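Long-range contact in glucose-1-phosphate thymidylyltransferase (Bacillus anthracis, PDB 4ECM), which catalyses the transfer of a thymidylyl group from dTTP to glucose 1-phosphate, releasing pyrophosphate and forming dTDP-glucose for dTDP-L-rhamnose synthesis: residues A111-V121 against Y198-K207. Numbering follows the deposited sequence.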
ATOM      1  N   ALA A 111       8.144  16.554 -20.670  1.00 28.05           N
ATOM      2  CA  ALA A 111       8.341  16.093 -22.025  1.00 28.57           C
ATOM      3  C   ALA A 111       8.688  14.604 -22.034  1.00 27.84           C
ATOM      4  O   ALA A 111       8.225  13.866 -22.889  1.00 26.62           O
ATOM      5  CB  ALA A 111       9.431  16.927 -22.717  1.00 27.87           C
ATOM      6  N   GLN A 112       9.470  14.177 -21.054  1.00 28.94           N
ATOM      7  CA  GLN A 112       9.830  12.765 -20.894  1.00 29.90           C
ATOM      8  C   GLN A 112       8.568  11.912 -20.593  1.00 28.97           C
ATOM      9  O   GLN A 112       8.369  10.829 -21.150  1.00 26.39           O
ATOM     10  CB  GLN A 112      10.807  12.625 -19.723  1.00 30.15           C
ATOM     11  CG  GLN A 112      11.369  11.212 -19.542  1.00 33.67           C
ATOM     12  CD  GLN A 112      12.230  11.082 -18.284  1.00 35.28           C
ATOM     13  OE1 GLN A 112      11.746  11.249 -17.160  1.00 34.97           O
ATOM     14  NE2 GLN A 112      13.499  10.727 -18.474  1.00 32.45           N
ATOM     15  N   ALA A 113       7.740  12.412 -19.676  1.00 28.64           N
ATOM     16  CA  ALA A 113       6.504  11.734 -19.298  1.00 28.12           C
ATOM     17  C   ALA A 113       5.604  11.592 -20.523  1.00 27.27           C
ATOM     18  O   ALA A 113       5.061  10.527 -20.800  1.00 28.31           O
ATOM     19  CB  ALA A 113       5.794  12.503 -18.178  1.00 26.75           C
ATOM     20  N   LEU A 114       5.488  12.658 -21.295  1.00 28.45           N
ATOM     21  CA  LEU A 114       4.642  12.627 -22.491  1.00 27.52           C
ATOM     22  C   LEU A 114       5.154  11.604 -23.492  1.00 26.88           C
ATOM     23  O   LEU A 114       4.362  10.953 -24.171  1.00 28.13           O
ATOM     24  CB  LEU A 114       4.575  14.009 -23.135  1.00 26.52           C
ATOM     25  CG  LEU A 114       3.783  14.136 -24.430  1.00 24.39           C
ATOM     26  CD1 LEU A 114       2.342  13.754 -24.225  1.00 20.71           C
ATOM     27  CD2 LEU A 114       3.881  15.570 -24.945  1.00 26.21           C
ATOM     28  N   GLY A 115       6.471  11.442 -23.556  1.00 26.60           N
ATOM     29  CA  GLY A 115       7.098  10.492 -24.497  1.00 26.25           C
ATOM     30  C   GLY A 115       6.644   9.054 -24.316  1.00 26.00           C
ATOM     31  O   GLY A 115       6.619   8.295 -25.272  1.00 27.50           O
ATOM     32  N   LEU A 116       6.283   8.679 -23.084  1.00 25.39           N
ATOM     33  CA  LEU A 116       5.808   7.311 -22.768  1.00 24.38           C
ATOM     34  C   LEU A 116       4.430   6.997 -23.398  1.00 23.72           C
ATOM     35  O   LEU A 116       4.001   5.833 -23.453  1.00 22.99           O
ATOM     36  CB  LEU A 116       5.681   7.146 -21.246  1.00 23.05           C
ATOM     37  CG  LEU A 116       6.919   7.479 -20.409  1.00 24.59           C
ATOM     38  CD1 LEU A 116       6.571   7.530 -18.927  1.00 18.02           C
ATOM     39  CD2 LEU A 116       8.074   6.499 -20.686  1.00 15.74           C
ATOM     40  N   CYS A 117       3.742   8.034 -23.868  1.00 22.21           N
ATOM     41  CA  CYS A 117       2.405   7.880 -24.432  1.00 21.84           C
ATOM     42  C   CYS A 117       2.394   7.711 -25.950  1.00 21.80           C
ATOM     43  O   CYS A 117       1.337   7.693 -26.556  1.00 22.53           O
ATOM     44  CB  CYS A 117       1.571   9.115 -24.075  1.00 22.61           C
ATOM     45  SG  CYS A 117       1.581   9.566 -22.353  1.00 22.45           S
ATOM     46  N   GLU A 118       3.560   7.590 -26.568  1.00 23.52           N
ATOM     47  CA  GLU A 118       3.639   7.481 -28.032  1.00 24.79           C
ATOM     48  C   GLU A 118       2.731   6.392 -28.637  1.00 24.71           C
ATOM     49  O   GLU A 118       1.879   6.676 -29.490  1.00 25.42           O
ATOM     50  CB  GLU A 118       5.103   7.255 -28.477  1.00 24.98           C
ATOM     51  CG  GLU A 118       5.252   7.149 -30.023  1.00 29.09           C
ATOM     52  CD  GLU A 118       6.709   7.094 -30.506  1.00 31.81           C
ATOM     53  OE1 GLU A 118       7.650   7.179 -29.687  1.00 34.02           O
ATOM     54  OE2 GLU A 118       6.905   6.983 -31.732  1.00 37.87           O
ATOM     55  N   ASP A 119       2.917   5.153 -28.203  1.00 24.75           N
ATOM     56  CA  ASP A 119       2.145   4.022 -28.744  1.00 25.41           C
ATOM     57  C   ASP A 119       0.647   4.145 -28.449  1.00 24.35           C
ATOM     58  O   ASP A 119      -0.182   3.836 -29.293  1.00 23.87           O
ATOM     59  CB  ASP A 119       2.691   2.693 -28.211  1.00 26.12           C
ATOM     60  CG  ASP A 119       4.100   2.366 -28.747  1.00 30.79           C
ATOM     61  OD1 ASP A 119       4.549   2.981 -29.740  1.00 32.93           O
ATOM     62  OD2 ASP A 119       4.748   1.464 -28.178  1.00 37.04           O
ATOM     63  N   PHE A 120       0.315   4.615 -27.255  1.00 23.29           N
ATOM     64  CA  PHE A 120      -1.072   4.826 -26.873  1.00 23.35           C
ATOM     65  C   PHE A 120      -1.788   5.803 -27.820  1.00 22.88           C
ATOM     66  O   PHE A 120      -2.919   5.561 -28.213  1.00 22.75           O
ATOM     67  CB  PHE A 120      -1.137   5.361 -25.446  1.00 22.27           C
ATOM     68  CG  PHE A 120      -2.522   5.767 -25.005  1.00 23.55           C
ATOM     69  CD1 PHE A 120      -3.460   4.811 -24.630  1.00 24.90           C
ATOM     70  CD2 PHE A 120      -2.877   7.101 -24.939  1.00 23.57           C
ATOM     71  CE1 PHE A 120      -4.738   5.186 -24.210  1.00 25.48           C
ATOM     72  CE2 PHE A 120      -4.133   7.491 -24.510  1.00 24.55           C
ATOM     73  CZ  PHE A 120      -5.074   6.534 -24.149  1.00 24.61           C
ATOM     74  N   VAL A 121      -1.123   6.895 -28.186  1.00 22.61           N
ATOM     75  CA  VAL A 121      -1.740   7.895 -29.053  1.00 22.80           C
ATOM     76  C   VAL A 121      -1.768   7.460 -30.525  1.00 24.39           C
ATOM     77  O   VAL A 121      -2.742   7.714 -31.221  1.00 26.14           O
ATOM     78  CB  VAL A 121      -1.065   9.282 -28.899  1.00 22.53           C
ATOM     79  CG1 VAL A 121      -1.596  10.273 -29.943  1.00 20.19           C
ATOM     80  CG2 VAL A 121      -1.295   9.819 -27.513  1.00 22.40           C
ATOM     81  N   TYR A 198      -1.889  18.647 -28.937  1.00 22.35           N
ATOM     82  CA  TYR A 198      -0.863  18.244 -29.929  1.00 22.53           C
ATOM     83  C   TYR A 198      -1.327  17.217 -30.961  1.00 23.54           C
ATOM     84  O   TYR A 198      -2.253  16.435 -30.711  1.00 23.27           O
ATOM     85  CB  TYR A 198       0.342  17.592 -29.239  1.00 22.08           C
ATOM     86  CG  TYR A 198       1.122  18.447 -28.269  1.00 21.13           C
ATOM     87  CD1 TYR A 198       1.683  19.648 -28.673  1.00 23.25           C
ATOM     88  CD2 TYR A 198       1.370  18.011 -26.979  1.00 21.80           C
ATOM     89  CE1 TYR A 198       2.416  20.433 -27.804  1.00 23.95           C
ATOM     90  CE2 TYR A 198       2.129  18.792 -26.083  1.00 22.83           C
ATOM     91  CZ  TYR A 198       2.643  20.006 -26.510  1.00 24.00           C
ATOM     92  OH  TYR A 198       3.386  20.801 -25.664  1.00 22.91           O
ATOM     93  N   ASP A 199      -0.681  17.233 -32.133  1.00 23.78           N
ATOM     94  CA  ASP A 199      -0.896  16.189 -33.110  1.00 24.40           C
ATOM     95  C   ASP A 199       0.188  15.141 -32.818  1.00 25.28           C
ATOM     96  O   ASP A 199       1.065  15.360 -31.983  1.00 22.78           O
ATOM     97  CB  ASP A 199      -0.888  16.688 -34.568  1.00 26.36           C
ATOM     98  CG  ASP A 199       0.453  17.255 -35.025  1.00 25.38           C
ATOM     99  OD1 ASP A 199       1.459  17.148 -34.305  1.00 25.33           O
ATOM    100  OD2 ASP A 199       0.484  17.812 -36.145  1.00 25.88           O
ATOM    101  N   SER A 200       0.138  14.009 -33.506  1.00 25.88           N
ATOM    102  CA  SER A 200       1.063  12.910 -33.222  1.00 27.26           C
ATOM    103  C   SER A 200       2.531  13.184 -33.576  1.00 27.65           C
ATOM    104  O   SER A 200       3.393  12.377 -33.247  1.00 29.23           O
ATOM    105  CB  SER A 200       0.596  11.641 -33.934  1.00 28.78           C
ATOM    106  OG  SER A 200       0.655  11.823 -35.334  1.00 28.33           O
ATOM    107  N   LYS A 201       2.826  14.314 -34.206  1.00 27.05           N
ATOM    108  CA  LYS A 201       4.199  14.622 -34.578  1.00 28.23           C
ATOM    109  C   LYS A 201       5.068  14.977 -33.382  1.00 28.48           C
ATOM    110  O   LYS A 201       6.295  14.962 -33.482  1.00 27.56           O
ATOM    111  CB  LYS A 201       4.247  15.754 -35.613  1.00 29.75           C
ATOM    112  CG  LYS A 201       3.605  15.372 -36.956  1.00 33.86           C
ATOM    113  CD  LYS A 201       3.878  16.416 -38.048  1.00 40.42           C
ATOM    114  CE  LYS A 201       3.294  15.972 -39.411  1.00 43.43           C
ATOM    115  NZ  LYS A 201       3.399  17.037 -40.474  1.00 44.39           N
ATOM    116  N   VAL A 202       4.444  15.268 -32.241  1.00 27.47           N
ATOM    117  CA  VAL A 202       5.199  15.653 -31.062  1.00 26.84           C
ATOM    118  C   VAL A 202       6.195  14.564 -30.630  1.00 29.85           C
ATOM    119  O   VAL A 202       7.303  14.872 -30.162  1.00 29.66           O
ATOM    120  CB  VAL A 202       4.265  16.030 -29.892  1.00 26.28           C
ATOM    121  CG1 VAL A 202       3.390  14.845 -29.483  1.00 24.27           C
ATOM    122  CG2 VAL A 202       5.070  16.562 -28.687  1.00 24.98           C
ATOM    123  N   PHE A 203       5.826  13.301 -30.824  1.00 30.55           N
ATOM    124  CA  PHE A 203       6.675  12.186 -30.389  1.00 32.56           C
ATOM    125  C   PHE A 203       7.984  12.076 -31.150  1.00 35.66           C
ATOM    126  O   PHE A 203       9.026  11.786 -30.546  1.00 36.04           O
ATOM    127  CB  PHE A 203       5.901  10.856 -30.408  1.00 32.41           C
ATOM    128  CG  PHE A 203       4.663  10.892 -29.571  1.00 29.41           C
ATOM    129  CD1 PHE A 203       4.754  11.017 -28.191  1.00 29.29           C
ATOM    130  CD2 PHE A 203       3.414  10.838 -30.152  1.00 26.49           C
ATOM    131  CE1 PHE A 203       3.610  11.093 -27.409  1.00 27.37           C
ATOM    132  CE2 PHE A 203       2.273  10.902 -29.377  1.00 29.52           C
ATOM    133  CZ  PHE A 203       2.376  11.031 -27.997  1.00 27.31           C
ATOM    134  N   SER A 204       7.942  12.301 -32.459  1.00 37.85           N
ATOM    135  CA  SER A 204       9.159  12.259 -33.266  1.00 42.67           C
ATOM    136  C   SER A 204      10.126  13.367 -32.818  1.00 44.21           C
ATOM    137  O   SER A 204      11.343  13.185 -32.843  1.00 46.42           O
ATOM    138  CB  SER A 204       8.826  12.409 -34.743  1.00 42.82           C
ATOM    139  OG  SER A 204       8.159  13.638 -34.948  1.00 46.89           O
ATOM    140  N   TYR A 205       9.591  14.508 -32.400  1.00 44.75           N
ATOM    141  CA  TYR A 205      10.447  15.573 -31.910  1.00 47.47           C
ATOM    142  C   TYR A 205      10.944  15.302 -30.486  1.00 49.36           C
ATOM    143  O   TYR A 205      12.083  15.658 -30.162  1.00 51.24           O
ATOM    144  CB  TYR A 205       9.787  16.953 -31.960  1.00 46.24           C
ATOM    145  CG  TYR A 205      10.768  18.021 -31.500  1.00 51.77           C
ATOM    146  CD1 TYR A 205      11.763  18.496 -32.361  1.00 58.32           C
ATOM    147  CD2 TYR A 205      10.741  18.513 -30.195  1.00 55.36           C
ATOM    148  CE1 TYR A 205      12.691  19.459 -31.940  1.00 61.79           C
ATOM    149  CE2 TYR A 205      11.662  19.478 -29.763  1.00 58.20           C
ATOM    150  CZ  TYR A 205      12.632  19.945 -30.641  1.00 62.12           C
ATOM    151  OH  TYR A 205      13.544  20.898 -30.223  1.00 66.05           O
ATOM    152  N   ILE A 206      10.114  14.701 -29.628  1.00 50.24           N
ATOM    153  CA  ILE A 206      10.563  14.402 -28.261  1.00 51.55           C
ATOM    154  C   ILE A 206      11.841  13.560 -28.297  1.00 56.61           C
ATOM    155  O   ILE A 206      12.659  13.644 -27.385  1.00 57.11           O
ATOM    156  CB  ILE A 206       9.499  13.682 -27.399  1.00 50.88           C
ATOM    157  CG1 ILE A 206       8.349  14.625 -27.057  1.00 45.57           C
ATOM    158  CG2 ILE A 206      10.114  13.183 -26.073  1.00 50.09           C
ATOM    159  CD1 ILE A 206       7.297  13.990 -26.205  1.00 40.00           C
ATOM    160  N   LYS A 207      12.022  12.784 -29.368  1.00 60.38           N
ATOM    161  CA  LYS A 207      13.207  11.941 -29.535  1.00 66.12           C
ATOM    162  C   LYS A 207      14.532  12.709 -29.702  1.00 70.94           C
ATOM    163  O   LYS A 207      15.604  12.130 -29.497  1.00 73.82           O
ATOM    164  CB  LYS A 207      12.990  10.965 -30.689  1.00 66.14           C
ATOM    165  CG  LYS A 207      11.912   9.953 -30.359  1.00 65.67           C
ATOM    166  CD  LYS A 207      11.464   9.153 -31.557  1.00 66.04           C
ATOM    167  CE  LYS A 207      10.317   8.231 -31.166  1.00 65.44           C
ATOM    168  NZ  LYS A 207       9.774   7.478 -32.323  1.00 65.10           N
TER
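Lys207 NZ donates to Glu118 OE2 at 3.0 Å, meeting the carboxylate on the syn side, and this salt bridge links the two segments; the lysine is poorly ordered, so the bridge is less certain than its length suggests. The extended Glu118 chain lies alongside Phe203, the two side chains heading opposite ways, with the carboxylate plane parallel to the ring. Glu118 CA sits over one face, 3.6 Å from the Phe203 ring centroid in a CH-pi contact, while Val202 CG1 covers the opposite face. At the ring edge, in its plane, lie Leu114 O, 3.3 Å from Phe203 CE1, and Val121 CG1; Val121 CB approaches Phe203 CE2 to 3.7 Å. In this Rossmann-like nucleotidyltransferase fold, the contact joins helices 110-115 and 118-121, packed on strand 25-30, to helix 202-206, which follows strand 190-198 of the same sheet and also leans on helix 219-228. The two short helix axes 111-115 and 202-206 cross at -123°. With CG1 anti to its own carbonyl carbon (chi1 -70°) and the chain extended beyond it, Ile206 lays CD1 3.4 Å from Ala111 O and 3.9 Å from Leu114 CG. Leu114, next in sequence to Ala113, which touches the bound dTDP-glucose, sets CD2 3.8 Å from Tyr198 CE2.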